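Local coordinates for FOKI restriction endonuclease (Planomicrobium okeanokoites, PDB 2FOK), which cleaves DNA as a type IIS restriction endonuclease, joining a DNA-recognition region to a separate metal-dependent cleavage domain, at residues E18-V23 / H115-I120; L136-S141 / A146-I151; E326-N331 / E342-D347; S395-K400 / S547-L552. All coordinates share one frame; numbering follows the deposited sequence.

Contact 1: residues E18-V23 / H115-I120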
# COMPACT_ATOMS: atom_id res chain seq x y z
N GLU A 18 -20.77 -0.69 -14.82
CA GLU A 18 -21.41 -0.99 -16.10
C GLU A 18 -20.36 -1.52 -17.06
O GLU A 18 -20.67 -2.24 -18.02
CB GLU A 18 -22.09 0.27 -16.66
CG GLU A 18 -23.09 0.01 -17.79
CD GLU A 18 -24.54 -0.13 -17.31
OE1 GLU A 18 -25.14 0.90 -16.91
OE2 GLU A 18 -25.07 -1.26 -17.34
N ASN A 19 -19.11 -1.15 -16.81
CA ASN A 19 -18.01 -1.61 -17.64
C ASN A 19 -17.50 -2.96 -17.11
O ASN A 19 -17.04 -3.80 -17.87
CB ASN A 19 -16.90 -0.56 -17.68
CG ASN A 19 -17.20 0.58 -18.64
OD1 ASN A 19 -16.71 1.70 -18.47
ND2 ASN A 19 -18.01 0.31 -19.66
N LEU A 20 -17.58 -3.16 -15.79
CA LEU A 20 -17.17 -4.42 -15.18
C LEU A 20 -18.02 -5.53 -15.79
O LEU A 20 -17.51 -6.55 -16.26
CB LEU A 20 -17.38 -4.39 -13.66
CG LEU A 20 -17.40 -5.73 -12.91
CD1 LEU A 20 -16.02 -6.35 -12.93
CD2 LEU A 20 -17.87 -5.54 -11.48
N LYS A 21 -19.34 -5.32 -15.79
CA LYS A 21 -20.29 -6.28 -16.32
C LYS A 21 -19.95 -6.67 -17.76
O LYS A 21 -19.87 -7.85 -18.08
CB LYS A 21 -21.71 -5.71 -16.25
CG LYS A 21 -22.77 -6.78 -15.91
CD LYS A 21 -24.20 -6.30 -16.19
CE LYS A 21 -25.23 -7.30 -15.70
NZ LYS A 21 -26.55 -6.66 -15.45
N ARG A 22 -19.77 -5.67 -18.62
CA ARG A 22 -19.44 -5.91 -20.02
C ARG A 22 -18.22 -6.82 -20.11
O ARG A 22 -18.18 -7.73 -20.93
CB ARG A 22 -19.14 -4.58 -20.72
CG ARG A 22 -20.36 -3.75 -21.12
CD ARG A 22 -19.93 -2.48 -21.86
NE ARG A 22 -19.18 -2.77 -23.08
CZ ARG A 22 -19.71 -2.81 -24.29
NH1 ARG A 22 -21.00 -2.56 -24.46
NH2 ARG A 22 -18.97 -3.14 -25.34
N VAL A 23 -17.22 -6.55 -19.27
CA VAL A 23 -16.01 -7.35 -19.26
C VAL A 23 -16.35 -8.81 -18.96
O VAL A 23 -15.75 -9.72 -19.52
CB VAL A 23 -15.01 -6.84 -18.19
CG1 VAL A 23 -13.84 -7.83 -18.05
CG2 VAL A 23 -14.49 -5.44 -18.58
N HIS A 115 -11.92 -10.78 -11.61
CA HIS A 115 -11.34 -11.91 -10.93
C HIS A 115 -11.49 -11.80 -9.41
O HIS A 115 -11.81 -12.79 -8.75
CB HIS A 115 -9.86 -12.02 -11.31
CG HIS A 115 -9.10 -13.03 -10.51
ND1 HIS A 115 -8.51 -12.72 -9.30
CD2 HIS A 115 -8.88 -14.35 -10.71
CE1 HIS A 115 -7.95 -13.80 -8.80
NE2 HIS A 115 -8.16 -14.81 -9.64
N ALA A 116 -11.29 -10.61 -8.86
CA ALA A 116 -11.40 -10.39 -7.41
C ALA A 116 -12.80 -10.71 -6.84
O ALA A 116 -12.91 -11.27 -5.75
CB ALA A 116 -11.00 -8.96 -7.06
N LEU A 117 -13.85 -10.35 -7.57
CA LEU A 117 -15.21 -10.61 -7.10
C LEU A 117 -15.70 -12.01 -7.47
O LEU A 117 -16.85 -12.36 -7.22
CB LEU A 117 -16.18 -9.56 -7.66
CG LEU A 117 -15.99 -8.15 -7.12
CD1 LEU A 117 -17.02 -7.23 -7.75
CD2 LEU A 117 -16.12 -8.16 -5.60
N GLY A 118 -14.83 -12.79 -8.10
CA GLY A 118 -15.17 -14.16 -8.45
C GLY A 118 -16.02 -14.43 -9.67
O GLY A 118 -16.63 -15.50 -9.75
N PHE A 119 -16.07 -13.50 -10.62
CA PHE A 119 -16.88 -13.70 -11.82
C PHE A 119 -16.14 -14.47 -12.90
O PHE A 119 -16.74 -14.98 -13.85
CB PHE A 119 -17.35 -12.35 -12.36
CG PHE A 119 -18.28 -11.61 -11.44
CD1 PHE A 119 -19.32 -12.29 -10.80
CD2 PHE A 119 -18.13 -10.25 -11.22
CE1 PHE A 119 -20.18 -11.62 -9.95
CE2 PHE A 119 -18.99 -9.57 -10.37
CZ PHE A 119 -20.01 -10.25 -9.74
N ILE A 120 -14.82 -14.55 -12.75
CA ILE A 120 -13.97 -15.31 -13.66
C ILE A 120 -12.91 -15.96 -12.78
O ILE A 120 -12.57 -15.43 -11.72
CB ILE A 120 -13.32 -14.42 -14.76
CG1 ILE A 120 -12.24 -13.52 -14.16
CG2 ILE A 120 -14.39 -13.58 -15.47
CD1 ILE A 120 -11.67 -12.49 -15.16
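L20, on helix 17-24, rests one methyl, CD2, against L117 and F119, which also touch each other and stand two residues apart where helix 104-116 runs out. CG of L20 lies anti to the backbone N (chi1 162°), beside the carbonyl carbon, and this turn aims the branched end at the other segment. L20 CD2 meets L117 CD1 at 4.2 Å, the two leucines passing at a slant. The same L20 CD2 lies 4.3 Å from F119 CE2, near the plane of the ring, and thus approaches an edge of the phenyl group. One face of that ring has L117 O above its centre. G118, between the two partners, has positive phi and forms a Schellman motif that ends the helix and brings L117 and F119 to the same partner. Y138 of helix 133-140 stacks on the F119 ring and also touches L20, while I151, L152 and A155 of helix 146-157 pack on F119. All three contacting residues are buried, and no hydrogen bond joins the segments. The chemistry is purely apolar and non-directional, so this contact adds burial to a helix whose K21 also forms salt bridges to E148 and D143.

Contact 2: residues L136-S141 / A146-I151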
# COMPACT_ATOMS: atom_id res chain seq x y z
N LEU A 136 -21.86 -16.06 -14.75
CA LEU A 136 -22.89 -16.22 -15.77
C LEU A 136 -24.20 -15.61 -15.28
O LEU A 136 -24.92 -14.95 -16.05
CB LEU A 136 -23.07 -17.70 -16.10
CG LEU A 136 -21.92 -18.28 -16.93
CD1 LEU A 136 -21.70 -19.75 -16.59
CD2 LEU A 136 -22.24 -18.12 -18.40
N ALA A 137 -24.50 -15.81 -14.00
CA ALA A 137 -25.72 -15.27 -13.40
C ALA A 137 -25.62 -13.75 -13.38
O ALA A 137 -26.63 -13.05 -13.50
CB ALA A 137 -25.88 -15.80 -11.97
N TYR A 138 -24.41 -13.25 -13.20
CA TYR A 138 -24.19 -11.81 -13.20
C TYR A 138 -24.43 -11.34 -14.64
O TYR A 138 -25.07 -10.32 -14.89
CB TYR A 138 -22.76 -11.49 -12.76
CG TYR A 138 -22.40 -10.02 -12.75
CD1 TYR A 138 -23.30 -9.07 -12.26
CD2 TYR A 138 -21.18 -9.58 -13.23
CE1 TYR A 138 -22.98 -7.71 -12.26
CE2 TYR A 138 -20.84 -8.23 -13.24
CZ TYR A 138 -21.75 -7.30 -12.75
OH TYR A 138 -21.43 -5.96 -12.76
N SER A 139 -23.94 -12.14 -15.58
CA SER A 139 -24.04 -11.87 -17.01
C SER A 139 -25.47 -11.73 -17.53
O SER A 139 -25.78 -10.75 -18.20
CB SER A 139 -23.33 -12.99 -17.80
OG SER A 139 -23.22 -12.68 -19.18
N LYS A 140 -26.34 -12.69 -17.21
CA LYS A 140 -27.74 -12.66 -17.67
C LYS A 140 -28.65 -11.76 -16.83
O LYS A 140 -29.77 -11.42 -17.26
CB LYS A 140 -28.31 -14.07 -17.69
CG LYS A 140 -27.72 -15.00 -16.65
CD LYS A 140 -27.70 -16.45 -17.13
CE LYS A 140 -26.65 -16.68 -18.21
NZ LYS A 140 -25.83 -15.46 -18.45
N SER A 141 -28.19 -11.38 -15.65
CA SER A 141 -28.95 -10.53 -14.74
C SER A 141 -29.45 -9.24 -15.39
O SER A 141 -28.74 -8.59 -16.15
CB SER A 141 -28.09 -10.16 -13.53
OG SER A 141 -27.04 -9.28 -13.93
N ALA A 146 -33.04 -6.26 -8.74
CA ALA A 146 -32.72 -6.53 -7.34
C ALA A 146 -31.88 -7.79 -7.25
O ALA A 146 -31.19 -8.00 -6.26
CB ALA A 146 -33.99 -6.72 -6.55
N ILE A 147 -31.94 -8.62 -8.29
CA ILE A 147 -31.19 -9.86 -8.33
C ILE A 147 -29.72 -9.60 -8.68
O ILE A 147 -28.82 -10.23 -8.11
CB ILE A 147 -31.81 -10.85 -9.33
CG1 ILE A 147 -31.38 -12.27 -8.97
CG2 ILE A 147 -31.44 -10.49 -10.76
CD1 ILE A 147 -30.45 -12.92 -9.99
N GLU A 148 -29.47 -8.68 -9.61
CA GLU A 148 -28.10 -8.33 -10.00
C GLU A 148 -27.39 -7.75 -8.77
O GLU A 148 -26.21 -8.01 -8.54
CB GLU A 148 -28.13 -7.28 -11.12
CG GLU A 148 -26.78 -6.66 -11.46
CD GLU A 148 -26.91 -5.33 -12.19
OE1 GLU A 148 -27.56 -4.41 -11.64
OE2 GLU A 148 -26.37 -5.19 -13.31
N LYS A 149 -28.11 -6.96 -7.99
CA LYS A 149 -27.55 -6.35 -6.79
C LYS A 149 -27.21 -7.45 -5.81
O LYS A 149 -26.16 -7.41 -5.16
CB LYS A 149 -28.57 -5.39 -6.17
CG LYS A 149 -28.04 -4.66 -4.95
CD LYS A 149 -28.88 -3.43 -4.64
CE LYS A 149 -29.01 -3.24 -3.14
NZ LYS A 149 -28.81 -1.81 -2.77
N GLU A 150 -28.11 -8.42 -5.71
CA GLU A 150 -27.95 -9.57 -4.82
C GLU A 150 -26.67 -10.29 -5.19
O GLU A 150 -25.84 -10.59 -4.34
CB GLU A 150 -29.14 -10.52 -5.00
CG GLU A 150 -29.75 -11.03 -3.70
CD GLU A 150 -30.32 -12.44 -3.83
OE1 GLU A 150 -30.91 -12.78 -4.88
OE2 GLU A 150 -30.18 -13.22 -2.86
N ILE A 151 -26.51 -10.57 -6.48
CA ILE A 151 -25.33 -11.26 -6.98
C ILE A 151 -24.06 -10.47 -6.63
O ILE A 151 -23.07 -11.04 -6.18
CB ILE A 151 -25.43 -11.46 -8.51
CG1 ILE A 151 -26.48 -12.54 -8.82
CG2 ILE A 151 -24.10 -11.88 -9.08
CD1 ILE A 151 -26.77 -12.72 -10.30
O HOH W 1 -23.18 -4.08 -12.56
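Helices 136-140 and 146-151 run nearly antiparallel, 152° between their directions and 9.4 Å apart at closest axis approach, and their backbones draw nearest at S141 and E148, with CA atoms 5.3 Å apart. I151 lies across the first helix with both its branches. Its CG1 arm is extended (chi2 174°) and brings CD1 to 3.6 Å from A137 CB, a tight fit that also presses the methyl against the A137 carbonyl; its CG2 meets Y138 CB at 3.9 Å. A glycine in place of I151 would probably open a gap beside A137 and leave the Y138 side chain less firmly backed. Nearer the turn, the methylenes of E148 do the touching: E148 CB sits 3.8 Å from S141 CB, and E148 CG 4.0 Å from Y138 CE1, at an edge of the ring. Of the E148 carboxylate, OE2 forms a salt bridge with K21 of helix 17-24, while OE1 accepts from G144 N in the connection. A water 2.6 Å from Y138 OH, in the ring plane, gives a weak bond to E148 OE2. Such a close antiparallel pair joined by a short connection is a helical hairpin, here probably near the junction of the two recognition subdomains.

Contact 3: residues E326-N331 / E342-D347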
# COMPACT_ATOMS: atom_id res chain seq x y z
N GLU A 326 5.20 -21.38 17.95
CA GLU A 326 6.33 -22.31 17.87
C GLU A 326 5.96 -23.59 17.11
O GLU A 326 6.81 -24.21 16.47
CB GLU A 326 6.81 -22.66 19.29
CG GLU A 326 7.76 -21.63 19.88
CD GLU A 326 7.05 -20.60 20.73
OE1 GLU A 326 5.84 -20.79 21.00
OE2 GLU A 326 7.70 -19.60 21.12
N GLN A 327 4.69 -23.98 17.19
CA GLN A 327 4.23 -25.16 16.47
C GLN A 327 4.04 -24.78 14.99
O GLN A 327 4.33 -25.56 14.09
CB GLN A 327 2.92 -25.66 17.08
CG GLN A 327 2.86 -25.56 18.60
CD GLN A 327 1.54 -26.08 19.17
OE1 GLN A 327 0.79 -25.34 19.82
NE2 GLN A 327 1.24 -27.35 18.92
N ILE A 328 3.56 -23.56 14.75
CA ILE A 328 3.37 -23.09 13.38
C ILE A 328 4.74 -22.98 12.74
O ILE A 328 4.92 -23.37 11.58
CB ILE A 328 2.71 -21.69 13.34
CG1 ILE A 328 1.23 -21.79 13.69
CG2 ILE A 328 2.87 -21.08 11.95
CD1 ILE A 328 0.64 -20.47 14.15
N GLN A 329 5.70 -22.46 13.49
CA GLN A 329 7.06 -22.30 13.00
C GLN A 329 7.62 -23.68 12.75
O GLN A 329 8.35 -23.92 11.78
CB GLN A 329 7.93 -21.56 14.03
CG GLN A 329 9.43 -21.78 13.84
CD GLN A 329 10.24 -21.16 14.95
OE1 GLN A 329 9.92 -21.30 16.13
NE2 GLN A 329 11.31 -20.47 14.58
N ASP A 330 7.26 -24.60 13.65
CA ASP A 330 7.68 -25.99 13.56
C ASP A 330 7.12 -26.64 12.29
O ASP A 330 7.86 -27.23 11.50
CB ASP A 330 7.17 -26.75 14.77
CG ASP A 330 8.26 -27.50 15.49
OD1 ASP A 330 8.94 -28.32 14.83
OD2 ASP A 330 8.43 -27.27 16.70
N ASN A 331 5.81 -26.52 12.10
CA ASN A 331 5.14 -27.09 10.93
C ASN A 331 5.68 -26.46 9.65
O ASN A 331 5.80 -27.12 8.62
CB ASN A 331 3.62 -26.85 11.01
CG ASN A 331 2.90 -27.93 11.81
OD1 ASN A 331 1.74 -27.77 12.19
ND2 ASN A 331 3.60 -29.05 12.07
N GLU A 342 8.99 -13.95 14.83
CA GLU A 342 8.41 -12.63 14.55
C GLU A 342 8.12 -12.35 13.07
O GLU A 342 7.40 -11.41 12.75
CB GLU A 342 9.26 -11.51 15.14
CG GLU A 342 10.73 -11.82 15.23
CD GLU A 342 11.09 -12.52 16.52
OE1 GLU A 342 10.89 -11.93 17.60
OE2 GLU A 342 11.57 -13.66 16.44
N THR A 343 8.69 -13.14 12.18
CA THR A 343 8.42 -12.97 10.76
C THR A 343 7.06 -13.62 10.55
O THR A 343 6.20 -13.10 9.84
CB THR A 343 9.46 -13.70 9.87
OG1 THR A 343 10.64 -12.90 9.75
CG2 THR A 343 8.89 -13.92 8.48
N ILE A 344 6.87 -14.77 11.20
CA ILE A 344 5.62 -15.52 11.13
C ILE A 344 4.49 -14.72 11.77
O ILE A 344 3.36 -14.74 11.29
CB ILE A 344 5.75 -16.90 11.84
CG1 ILE A 344 6.86 -17.72 11.18
CG2 ILE A 344 4.43 -17.66 11.77
CD1 ILE A 344 7.25 -18.97 11.94
N GLU A 345 4.80 -13.99 12.84
CA GLU A 345 3.81 -13.16 13.53
C GLU A 345 3.38 -11.99 12.64
O GLU A 345 2.21 -11.62 12.63
CB GLU A 345 4.39 -12.59 14.84
CG GLU A 345 4.65 -13.62 15.93
CD GLU A 345 5.25 -13.01 17.20
OE1 GLU A 345 6.06 -12.06 17.10
OE2 GLU A 345 4.93 -13.49 18.31
N ASN A 346 4.32 -11.40 11.91
CA ASN A 346 3.99 -10.28 11.03
C ASN A 346 3.20 -10.76 9.83
O ASN A 346 2.34 -10.05 9.30
CB ASN A 346 5.26 -9.55 10.56
CG ASN A 346 4.95 -8.28 9.77
OD1 ASN A 346 4.63 -7.23 10.34
ND2 ASN A 346 5.05 -8.36 8.45
N ASP A 347 3.49 -11.98 9.39
CA ASP A 347 2.79 -12.57 8.26
C ASP A 347 1.34 -12.84 8.65
O ASP A 347 0.45 -12.80 7.82
CB ASP A 347 3.48 -13.89 7.86
CG ASP A 347 4.55 -13.71 6.81
OD1 ASP A 347 4.72 -12.58 6.30
OD2 ASP A 347 5.25 -14.70 6.49
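With its CG2 anti to the backbone N and its CG1 arm beside that N (chi1 -59°), I344 spreads two branches toward I328 and Q329 on the facing helix. The arm is extended (chi2 169°), which carries CD1 against the root of Q329: I344 CD1 is 3.4 Å from Q329 CB and 3.5 Å from Q329 CA, a snug seat over backbone and first methylene. The two side chains cross at about a right angle, and CG of Q329, 4.0 Å from I344 CD1, continues past the methyl. The other branch makes a methyl-to-methyl contact, I344 CG2 to I328 CG2 at 3.8 Å, the two isoleucines sliding past one another in opposite directions. Helices 325-334 and 341-352, with helix 303-319 before them and the hairpin 358-361/364-367 after, are consistent with a winged variant of the helix-turn-helix fold, the HTH clan being that of the D3 domain; I344 lies where helices 325-334 and 341-352 pack. I325 and L332 of helix 325-334 also touch I344, and I328 reaches I313 of helix 303-319. The Q329 amide turns to the loop between the helices, where NE2 bonds to E339 O. At the far end of segment 342-347, D347 is paired with R309 and R310, which ties helix 341-352 to helix 303-319 by charge.

Contact 4: residues S395-K400 / S547-L552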
# COMPACT_ATOMS: atom_id res chain seq x y z
N SER A 395 14.22 -10.02 8.32
CA SER A 395 14.08 -11.08 9.30
C SER A 395 15.01 -10.85 10.48
O SER A 395 14.59 -11.00 11.63
CB SER A 395 14.39 -12.42 8.65
OG SER A 395 13.41 -13.38 9.02
N GLU A 396 16.26 -10.49 10.20
CA GLU A 396 17.24 -10.24 11.25
C GLU A 396 16.77 -9.15 12.19
O GLU A 396 16.78 -9.34 13.39
CB GLU A 396 18.59 -9.84 10.66
CG GLU A 396 19.69 -9.71 11.71
CD GLU A 396 20.72 -8.65 11.38
OE1 GLU A 396 20.92 -8.37 10.17
OE2 GLU A 396 21.33 -8.09 12.32
N LEU A 397 16.34 -8.02 11.64
CA LEU A 397 15.89 -6.88 12.44
C LEU A 397 14.55 -7.04 13.17
O LEU A 397 14.27 -6.32 14.14
CB LEU A 397 15.84 -5.63 11.55
CG LEU A 397 17.18 -5.14 10.96
CD1 LEU A 397 16.92 -3.99 10.00
CD2 LEU A 397 18.12 -4.70 12.08
N ARG A 398 13.71 -7.95 12.69
CA ARG A 398 12.42 -8.20 13.34
C ARG A 398 12.69 -9.04 14.58
O ARG A 398 12.04 -8.89 15.61
CB ARG A 398 11.47 -8.96 12.41
CG ARG A 398 10.28 -8.12 11.95
CD ARG A 398 9.24 -8.94 11.23
NE ARG A 398 9.70 -9.35 9.91
CZ ARG A 398 9.41 -8.72 8.79
NH1 ARG A 398 8.64 -7.63 8.81
NH2 ARG A 398 9.87 -9.18 7.64
N HIS A 399 13.68 -9.92 14.46
CA HIS A 399 14.11 -10.77 15.56
C HIS A 399 15.39 -10.16 16.14
O HIS A 399 16.46 -10.75 16.09
CB HIS A 399 14.42 -12.16 15.03
CG HIS A 399 14.91 -13.12 16.07
ND1 HIS A 399 14.06 -13.75 16.95
CD2 HIS A 399 16.15 -13.53 16.39
CE1 HIS A 399 14.76 -14.51 17.77
NE2 HIS A 399 16.04 -14.39 17.45
N LYS A 400 15.27 -8.95 16.67
CA LYS A 400 16.43 -8.27 17.23
C LYS A 400 15.98 -6.96 17.85
O LYS A 400 16.34 -6.65 18.98
CB LYS A 400 17.46 -7.99 16.13
CG LYS A 400 18.84 -7.65 16.65
CD LYS A 400 19.61 -6.78 15.68
CE LYS A 400 20.94 -7.41 15.34
NZ LYS A 400 20.82 -8.90 15.25
N SER A 547 22.01 5.79 7.48
CA SER A 547 21.36 4.73 6.70
C SER A 547 20.07 4.40 7.42
O SER A 547 19.99 4.58 8.63
CB SER A 547 22.24 3.48 6.62
OG SER A 547 22.24 2.73 7.83
N VAL A 548 19.06 3.92 6.71
CA VAL A 548 17.79 3.60 7.38
C VAL A 548 17.95 2.56 8.49
O VAL A 548 17.30 2.65 9.53
CB VAL A 548 16.73 3.12 6.36
CG1 VAL A 548 15.64 2.33 7.07
CG2 VAL A 548 16.13 4.33 5.64
N GLU A 549 18.83 1.58 8.28
CA GLU A 549 19.06 0.52 9.27
C GLU A 549 19.65 1.04 10.58
O GLU A 549 19.46 0.43 11.63
CB GLU A 549 19.98 -0.55 8.67
CG GLU A 549 20.45 -1.59 9.66
CD GLU A 549 21.25 -2.69 9.00
OE1 GLU A 549 21.28 -2.73 7.75
OE2 GLU A 549 21.84 -3.52 9.72
N GLU A 550 20.39 2.15 10.53
CA GLU A 550 20.97 2.74 11.73
C GLU A 550 19.90 3.62 12.39
O GLU A 550 19.94 3.86 13.59
CB GLU A 550 22.22 3.55 11.40
CG GLU A 550 23.44 2.71 11.00
CD GLU A 550 24.08 1.99 12.19
OE1 GLU A 550 23.65 2.23 13.33
OE2 GLU A 550 25.01 1.18 11.97
N LEU A 551 18.95 4.11 11.59
CA LEU A 551 17.85 4.93 12.11
C LEU A 551 17.10 4.04 13.08
O LEU A 551 16.86 4.42 14.23
CB LEU A 551 16.90 5.33 10.97
CG LEU A 551 16.04 6.61 10.97
CD1 LEU A 551 14.94 6.43 9.96
CD2 LEU A 551 15.44 6.91 12.31
N LEU A 552 16.73 2.86 12.59
CA LEU A 552 16.01 1.84 13.34
C LEU A 552 16.82 1.35 14.55
O LEU A 552 16.29 1.20 15.65
CB LEU A 552 15.68 0.66 12.42
CG LEU A 552 14.94 1.00 11.12
CD1 LEU A 552 14.79 -0.25 10.27
CD2 LEU A 552 13.57 1.57 11.45
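On the way to L397, which makes the direct contacts with E549 and L552, helix 395-398 first passes S395, whose OG bonds to T343 OG1 of the D3 domain on helix 341-352. E396 follows, its CB directed toward segment 547-552. Its OE1 lies 5.0 Å from E549 OE2, two like charges that would probably repel mildly. L397 then carries the packing through one methyl: L397 CD1 is 4.3 Å from E549 CG and equally 4.3 Å from L552 CD1, bridging residues about one turn apart on helix 548-552. CG of this leucine is anti to the carbonyl carbon (chi1 -63°) and its chain continues extended, which carries CD1 out toward E549 and L552. I412 of helix 411-414 touches both L397 and L552 and helps to bury them. R398 turns to the D3 helix, where it packs on E342 and N346. H399 is the first residue out of helical conformation, and its ND1 bonds to E342 OE2. K400 folds back so that NZ makes a salt bridge with E396 OE2 at 3.1 Å, its hydrogen bond weak, which may temper the charge facing E549. In segment 547-552, S547 is the N-cap, its OG accepting weakly from E550 N. Strand 542-547 leading straight into helix 548-560 is beta-alpha architecture of the PD-(D/E)XK cleavage domain, with helix 389-398 packed on that helix.

How the contacts relate
From the N terminus, contact 1 closes a loop of 91 residues within the first recognition subdomain. Contact 2 then closes a helical hairpin across a link of four residues, and the two touch through K21 and F119, making one continuous block. Contact 3 is another short closure, within the D3 domain, and contact 4 spans 146 residues to bring helix 389-398 onto helix 548-560, across the cleavage domain's sequence. All four follow in series; none nests or crosses. Contacts 3 and 4 meet at the interface of D3 with the cleavage domain, their centres about 19 Å apart. The recognition pair stands apart from them, with about 19 Å between the nearest atoms of contacts 1 and 3.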